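Local coordinates for Os03g0854200 protein (Oryza sativa Japonica Group, PDB 3HKM) that binds double-stranded DNA and single-stranded RNA, shows hydrolytic DNase and phosphorolytic RNase activity in vitro, and is a probable component of the exosome core complex, at residues Q35-V40 with G113-A119; I120-C124 with L137-I141. The contacts are given in a common frame with arbitrary orientation. Residues are numbered along the deposited sequence.

How the contacts relate
Both contacts use helix 115-130, which runs between the two sheets of the RNase PH domain. Contact 1 comes first along the chain and sets the start of this helix and the loop before it against strand 38-49 of the five-stranded mixed sheet; contact 2 follows in series and lays the next turn of the helix on strand 138-145 of the four-stranded antiparallel sheet. Their centres are about 11 Å apart and they touch directly: Val40 CG1 lies 3.4 Å from Ala122 CB, and Pro117 CA lies 3.6 Å from Ala140 CB. The helix thus presents one side to each sheet, and both contacts are buried.

Contact 1. Residues Q35-V40 with G113-A119; sequences QGDTIV and GSLLPCA
This buried strand-to-helix contact packs a two-residue beta hairpin of the five-stranded mixed sheet against the loop and first turn of helix 115-130, within the alpha/beta RNase PH fold. A type II' turn from Gln35 to Thr38, with Gly36 at phi 56° and psi -135°, links strand 29-35 to strand 38-49; Gln35 N donates to Thr38 O at 2.9 Å. The axes of 38-40 and 115-119 approach to 8.4 Å and cross at -39°. CA atoms pair as Thr38 with Gly113 (6.1 Å), Gln35 with Cys118 (6.9 Å) and Val40 with Ala119 (6.1 Å). Thr38 and Val40 point toward the helix and Ile39 away. Thr38, chi1 m, donates from OG1 to Gly113 O at 2.5 Å, and its CG2 rests 3.7 Å from Cys118 CB and 3.8 Å from Leu115 CD1. Val40 CG2 meets Leu115 CD1 at 4.0 Å and Ala119 CB at 4.3 Å. Cys118 is chi1 t. Ser114, at the N-cap position, bonds through OG to Thr155 O. The one hydrogen bond across these segments ties hairpin to loop, joined by Thr38 OG1 with Asp112 N and Arg15 with Gly113 O, while small and branched apolar groups let helix and sheet pack closely.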
ATOM      1  N   GLN A  35     -10.456   1.238  -3.067  1.00 16.92           N
ATOM      2  CA  GLN A  35     -10.818  -0.131  -3.380  1.00 19.39           C
ATOM      3  C   GLN A  35     -12.071  -0.432  -2.580  1.00 18.95           C
ATOM      4  O   GLN A  35     -12.031  -0.474  -1.355  1.00 19.32           O
ATOM      5  CB  GLN A  35      -9.693  -1.071  -2.990  1.00 19.95           C
ATOM      6  CG  GLN A  35      -8.350  -0.617  -3.497  1.00 17.77           C
ATOM      7  CD  GLN A  35      -7.215  -1.387  -2.875  1.00 17.00           C
ATOM      8  OE1 GLN A  35      -7.428  -2.244  -2.024  1.00 22.15           O
ATOM      9  NE2 GLN A  35      -5.999  -1.088  -3.296  1.00 17.02           N
ATOM     10  N   GLY A  36     -13.190  -0.617  -3.268  1.00 19.09           N
ATOM     11  CA  GLY A  36     -14.459  -0.714  -2.579  1.00 20.09           C
ATOM     12  C   GLY A  36     -14.649   0.532  -1.734  1.00 21.71           C
ATOM     13  O   GLY A  36     -14.381   1.647  -2.199  1.00 21.45           O
ATOM     14  N   ASP A  37     -15.095   0.351  -0.493  1.00 22.52           N
ATOM     15  CA  ASP A  37     -15.332   1.477   0.412  1.00 22.30           C
ATOM     16  C   ASP A  37     -14.079   1.858   1.181  1.00 21.43           C
ATOM     17  O   ASP A  37     -14.073   2.834   1.926  1.00 22.97           O
ATOM     18  CB  ASP A  37     -16.444   1.156   1.410  1.00 22.45           C
ATOM     19  CG  ASP A  37     -17.824   1.256   0.803  1.00 25.22           C
ATOM     20  OD1 ASP A  37     -18.795   1.095   1.566  1.00 30.43           O
ATOM     21  OD2 ASP A  37     -17.938   1.501  -0.422  1.00 23.44           O
ATOM     22  N   THR A  38     -13.027   1.065   1.033  1.00 21.42           N
ATOM     23  CA  THR A  38     -11.749   1.410   1.638  1.00 20.93           C
ATOM     24  C   THR A  38     -11.078   2.454   0.766  1.00 21.84           C
ATOM     25  O   THR A  38     -10.624   2.154  -0.351  1.00 20.90           O
ATOM     26  CB  THR A  38     -10.828   0.193   1.767  1.00 21.43           C
ATOM     27  OG1 THR A  38     -11.385  -0.711   2.723  1.00 19.11           O
ATOM     28  CG2 THR A  38      -9.439   0.618   2.227  1.00 18.95           C
ATOM     29  N   ILE A  39     -11.025   3.683   1.265  1.00 20.09           N
ATOM     30  CA  ILE A  39     -10.459   4.780   0.491  1.00 22.22           C
ATOM     31  C   ILE A  39      -9.430   5.602   1.270  1.00 22.60           C
ATOM     32  O   ILE A  39      -9.588   5.857   2.469  1.00 21.37           O
ATOM     33  CB  ILE A  39     -11.556   5.670  -0.161  1.00 20.03           C
ATOM     34  CG1 ILE A  39     -11.104   7.128  -0.215  1.00 20.78           C
ATOM     35  CG2 ILE A  39     -12.899   5.512   0.552  1.00 22.96           C
ATOM     36  CD1 ILE A  39     -11.897   7.954  -1.152  1.00 22.30           C
ATOM     37  N   VAL A  40      -8.384   6.014   0.560  1.00 19.26           N
ATOM     38  CA  VAL A  40      -7.217   6.639   1.160  1.00 21.02           C
ATOM     39  C   VAL A  40      -6.738   7.828   0.316  1.00 20.54           C
ATOM     40  O   VAL A  40      -6.883   7.818  -0.907  1.00 21.16           O
ATOM     41  CB  VAL A  40      -6.082   5.586   1.258  1.00 23.85           C
ATOM     42  CG1 VAL A  40      -4.743   6.184   0.879  1.00 22.37           C
ATOM     43  CG2 VAL A  40      -6.059   4.904   2.640  1.00 18.52           C
ATOM     44  N   GLY A 113     -11.697  -2.574   4.959  1.00 20.28           N
ATOM     45  CA  GLY A 113     -10.784  -3.700   4.842  1.00 20.34           C
ATOM     46  C   GLY A 113      -9.634  -3.485   3.875  1.00 20.24           C
ATOM     47  O   GLY A 113      -9.688  -2.586   3.035  1.00 17.96           O
ATOM     48  N   SER A 114      -8.609  -4.334   3.995  1.00 20.19           N
ATOM     49  CA  SER A 114      -7.352  -4.230   3.243  1.00 17.96           C
ATOM     50  C   SER A 114      -6.789  -2.804   3.250  1.00 17.94           C
ATOM     51  O   SER A 114      -6.382  -2.282   2.214  1.00 16.24           O
ATOM     52  CB  SER A 114      -7.518  -4.752   1.812  1.00 17.97           C
ATOM     53  OG  SER A 114      -7.712  -6.152   1.803  1.00 17.69           O
ATOM     54  N   LEU A 115      -6.764  -2.186   4.428  1.00 19.46           N
ATOM     55  CA  LEU A 115      -6.358  -0.786   4.565  1.00 19.30           C
ATOM     56  C   LEU A 115      -4.867  -0.548   4.303  1.00 18.07           C
ATOM     57  O   LEU A 115      -4.490   0.443   3.681  1.00 18.65           O
ATOM     58  CB  LEU A 115      -6.737  -0.248   5.947  1.00 19.04           C
ATOM     59  CG  LEU A 115      -6.531   1.259   6.120  1.00 20.90           C
ATOM     60  CD1 LEU A 115      -7.322   2.031   5.069  1.00 20.26           C
ATOM     61  CD2 LEU A 115      -6.906   1.713   7.528  1.00 21.04           C
ATOM     62  N   LEU A 116      -4.017  -1.449   4.775  1.00 17.31           N
ATOM     63  CA  LEU A 116      -2.585  -1.276   4.578  1.00 17.95           C
ATOM     64  C   LEU A 116      -2.204  -1.544   3.110  1.00 18.74           C
ATOM     65  O   LEU A 116      -1.431  -0.780   2.514  1.00 17.14           O
ATOM     66  CB  LEU A 116      -1.797  -2.155   5.551  1.00 18.49           C
ATOM     67  CG  LEU A 116      -0.332  -1.821   5.851  1.00 21.01           C
ATOM     68  CD1 LEU A 116       0.602  -2.927   5.400  1.00 20.96           C
ATOM     69  CD2 LEU A 116       0.082  -0.461   5.285  1.00 20.70           C
ATOM     70  N   PRO A 117      -2.741  -2.625   2.517  1.00 16.73           N
ATOM     71  CA  PRO A 117      -2.503  -2.813   1.082  1.00 17.02           C
ATOM     72  C   PRO A 117      -3.050  -1.650   0.250  1.00 16.29           C
ATOM     73  O   PRO A 117      -2.422  -1.251  -0.730  1.00 17.88           O
ATOM     74  CB  PRO A 117      -3.270  -4.102   0.771  1.00 16.49           C
ATOM     75  CG  PRO A 117      -3.252  -4.854   2.039  1.00 17.48           C
ATOM     76  CD  PRO A 117      -3.387  -3.804   3.121  1.00 17.84           C
ATOM     77  N   CYS A 118      -4.202  -1.109   0.633  1.00 16.11           N
ATOM     78  CA  CYS A 118      -4.763   0.034  -0.079  1.00 17.08           C
ATOM     79  C   CYS A 118      -3.851   1.258   0.058  1.00 19.28           C
ATOM     80  O   CYS A 118      -3.527   1.919  -0.942  1.00 17.95           O
ATOM     81  CB  CYS A 118      -6.167   0.360   0.432  1.00 17.92           C
ATOM     82  SG  CYS A 118      -6.965   1.775  -0.383  1.00 21.08           S
ATOM     83  N   ALA A 119      -3.438   1.552   1.293  1.00 16.70           N
ATOM     84  CA  ALA A 119      -2.558   2.691   1.561  1.00 16.90           C
ATOM     85  C   ALA A 119      -1.234   2.563   0.819  1.00 17.83           C
ATOM     86  O   ALA A 119      -0.688   3.549   0.338  1.00 19.16           O
ATOM     87  CB  ALA A 119      -2.320   2.840   3.060  1.00 18.57           C
TER

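Contact 2. Residues I120-C124 with L137-I141; sequences INACC and LAVAI
At the apolar centre, Ile120 CG2 sits 3.6 Å from Ala140 CB and 4.5 Å from Ala138 CB. Ile120 takes the mt rotamer, chi1 -68° and chi2 -175°, and points toward the strand. One turn further along the helix Cys124 continues this surface, with CB 4.5 Å from Ala138 CB and SG 4.1 Å from Leu137 CG. Segment 120-124 is regular helix, with Cys124 N bonded to Ile120 O at 3.0 Å, and 138-141 is extended. Their axes run nearly antiparallel, at 164°, and approach to 7.4 Å; the nearest CA pairs are Asn121 with Val139 (5.7 Å) and Cys124 with Ala138 (6.0 Å). Ala138 and Ala140 face the helix, and these small methyl groups allow the close approach. Val139 and Ile141 point away, Val139 packing on Ser219 and Ile222 of helix 205-229, which covers the other face of the sheet. Leu84 and Ile91 of helix 77-91 flank the centre, touching Ile120 and Ala138 respectively.

Toward the polar edge, Cys124 holds chi1 at 175° and accepts a hydrogen bond on SG from Ala138 N, 3.4 Å away with an N-H...S angle of 162°, right where the strand begins. The CA-to-CB bond of Asn121 points sideways relative to the strand, yet with chi1 at -62° the amide reaches the backbone beside Ala140. A helix followed by the strand it packs on forms an alpha-beta unit, here helix 115-130 on the four-stranded antiparallel sheet of the mixed alpha/beta RNase PH domain.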
ATOM      1  N   ILE A 120      -0.727   1.338   0.727  1.00 15.91           N
ATOM      2  CA  ILE A 120       0.478   1.042  -0.038  1.00 16.90           C
ATOM      3  C   ILE A 120       0.339   1.399  -1.529  1.00 16.54           C
ATOM      4  O   ILE A 120       1.143   2.146  -2.076  1.00 16.54           O
ATOM      5  CB  ILE A 120       0.881  -0.446   0.145  1.00 16.02           C
ATOM      6  CG1 ILE A 120       1.332  -0.677   1.598  1.00 17.70           C
ATOM      7  CG2 ILE A 120       1.982  -0.842  -0.837  1.00 13.88           C
ATOM      8  CD1 ILE A 120       1.870  -2.065   1.876  1.00 17.33           C
ATOM      9  N   ASN A 121      -0.682   0.850  -2.177  1.00 16.82           N
ATOM     10  CA  ASN A 121      -0.964   1.141  -3.580  1.00 17.73           C
ATOM     11  C   ASN A 121      -1.175   2.630  -3.840  1.00 17.39           C
ATOM     12  O   ASN A 121      -0.677   3.184  -4.821  1.00 17.11           O
ATOM     13  CB  ASN A 121      -2.211   0.380  -4.022  1.00 18.07           C
ATOM     14  CG  ASN A 121      -2.039  -1.117  -3.932  1.00 16.33           C
ATOM     15  OD1 ASN A 121      -2.959  -1.832  -3.546  1.00 18.83           O
ATOM     16  ND2 ASN A 121      -0.859  -1.599  -4.284  1.00 15.50           N
ATOM     17  N   ALA A 122      -1.950   3.258  -2.963  1.00 17.35           N
ATOM     18  CA  ALA A 122      -2.199   4.693  -3.013  1.00 16.80           C
ATOM     19  C   ALA A 122      -0.893   5.479  -3.047  1.00 17.44           C
ATOM     20  O   ALA A 122      -0.746   6.439  -3.801  1.00 16.11           O
ATOM     21  CB  ALA A 122      -3.016   5.102  -1.808  1.00 17.25           C
ATOM     22  N   CYS A 123       0.048   5.060  -2.207  1.00 18.05           N
ATOM     23  CA  CYS A 123       1.301   5.774  -2.019  1.00 15.67           C
ATOM     24  C   CYS A 123       2.233   5.539  -3.178  1.00 16.35           C
ATOM     25  O   CYS A 123       3.013   6.421  -3.535  1.00 17.44           O
ATOM     26  CB  CYS A 123       1.970   5.357  -0.711  1.00 16.14           C
ATOM     27  SG  CYS A 123       1.291   6.202   0.724  1.00 18.49           S
ATOM     28  N   CYS A 124       2.163   4.350  -3.764  1.00 16.78           N
ATOM     29  CA  CYS A 124       2.961   4.062  -4.954  1.00 17.32           C
ATOM     30  C   CYS A 124       2.513   4.937  -6.113  1.00 15.94           C
ATOM     31  O   CYS A 124       3.332   5.389  -6.915  1.00 17.35           O
ATOM     32  CB  CYS A 124       2.863   2.591  -5.352  1.00 16.13           C
ATOM     33  SG  CYS A 124       3.716   2.222  -6.910  1.00 18.01           S
ATOM     34  N   LEU A 137       7.476  -0.544  -9.288  1.00 23.72           N
ATOM     35  CA  LEU A 137       6.163  -0.360  -8.676  1.00 21.97           C
ATOM     36  C   LEU A 137       5.981  -1.276  -7.464  1.00 20.36           C
ATOM     37  O   LEU A 137       6.516  -2.384  -7.428  1.00 21.11           O
ATOM     38  CB  LEU A 137       5.062  -0.680  -9.688  1.00 21.97           C
ATOM     39  CG  LEU A 137       4.442   0.424 -10.537  1.00 21.56           C
ATOM     40  CD1 LEU A 137       5.491   1.323 -11.167  1.00 23.11           C
ATOM     41  CD2 LEU A 137       3.536  -0.194 -11.586  1.00 20.48           C
ATOM     42  N   ALA A 138       5.220  -0.809  -6.480  1.00 21.18           N
ATOM     43  CA  ALA A 138       4.763  -1.665  -5.391  1.00 20.86           C
ATOM     44  C   ALA A 138       3.257  -1.903  -5.535  1.00 19.24           C
ATOM     45  O   ALA A 138       2.469  -0.958  -5.554  1.00 18.94           O
ATOM     46  CB  ALA A 138       5.087  -1.053  -4.043  1.00 18.03           C
ATOM     47  N   VAL A 139       2.867  -3.166  -5.648  1.00 17.05           N
ATOM     48  CA  VAL A 139       1.459  -3.531  -5.739  1.00 18.09           C
ATOM     49  C   VAL A 139       1.111  -4.469  -4.580  1.00 18.75           C
ATOM     50  O   VAL A 139       1.604  -5.591  -4.508  1.00 18.15           O
ATOM     51  CB  VAL A 139       1.122  -4.161  -7.127  1.00 17.88           C
ATOM     52  CG1 VAL A 139      -0.177  -4.938  -7.079  1.00 20.75           C
ATOM     53  CG2 VAL A 139       1.046  -3.084  -8.191  1.00 19.03           C
ATOM     54  N   ALA A 140       0.279  -3.991  -3.660  1.00 16.56           N
ATOM     55  CA  ALA A 140      -0.031  -4.742  -2.446  1.00 18.31           C
ATOM     56  C   ALA A 140      -1.427  -5.351  -2.496  1.00 17.73           C
ATOM     57  O   ALA A 140      -2.338  -4.766  -3.069  1.00 18.28           O
ATOM     58  CB  ALA A 140       0.109  -3.852  -1.221  1.00 17.39           C
ATOM     59  N   ILE A 141      -1.590  -6.524  -1.892  1.00 18.67           N
ATOM     60  CA  ILE A 141      -2.885  -7.200  -1.859  1.00 19.89           C
ATOM     61  C   ILE A 141      -3.118  -7.893  -0.519  1.00 18.59           C
ATOM     62  O   ILE A 141      -2.271  -8.660  -0.057  1.00 18.41           O
ATOM     63  CB  ILE A 141      -3.012  -8.251  -2.985  1.00 19.68           C
ATOM     64  CG1 ILE A 141      -2.856  -7.600  -4.365  1.00 18.71           C
ATOM     65  CG2 ILE A 141      -4.342  -8.976  -2.883  1.00 17.88           C
ATOM     66  CD1 ILE A 141      -2.887  -8.586  -5.514  1.00 19.85           C
TER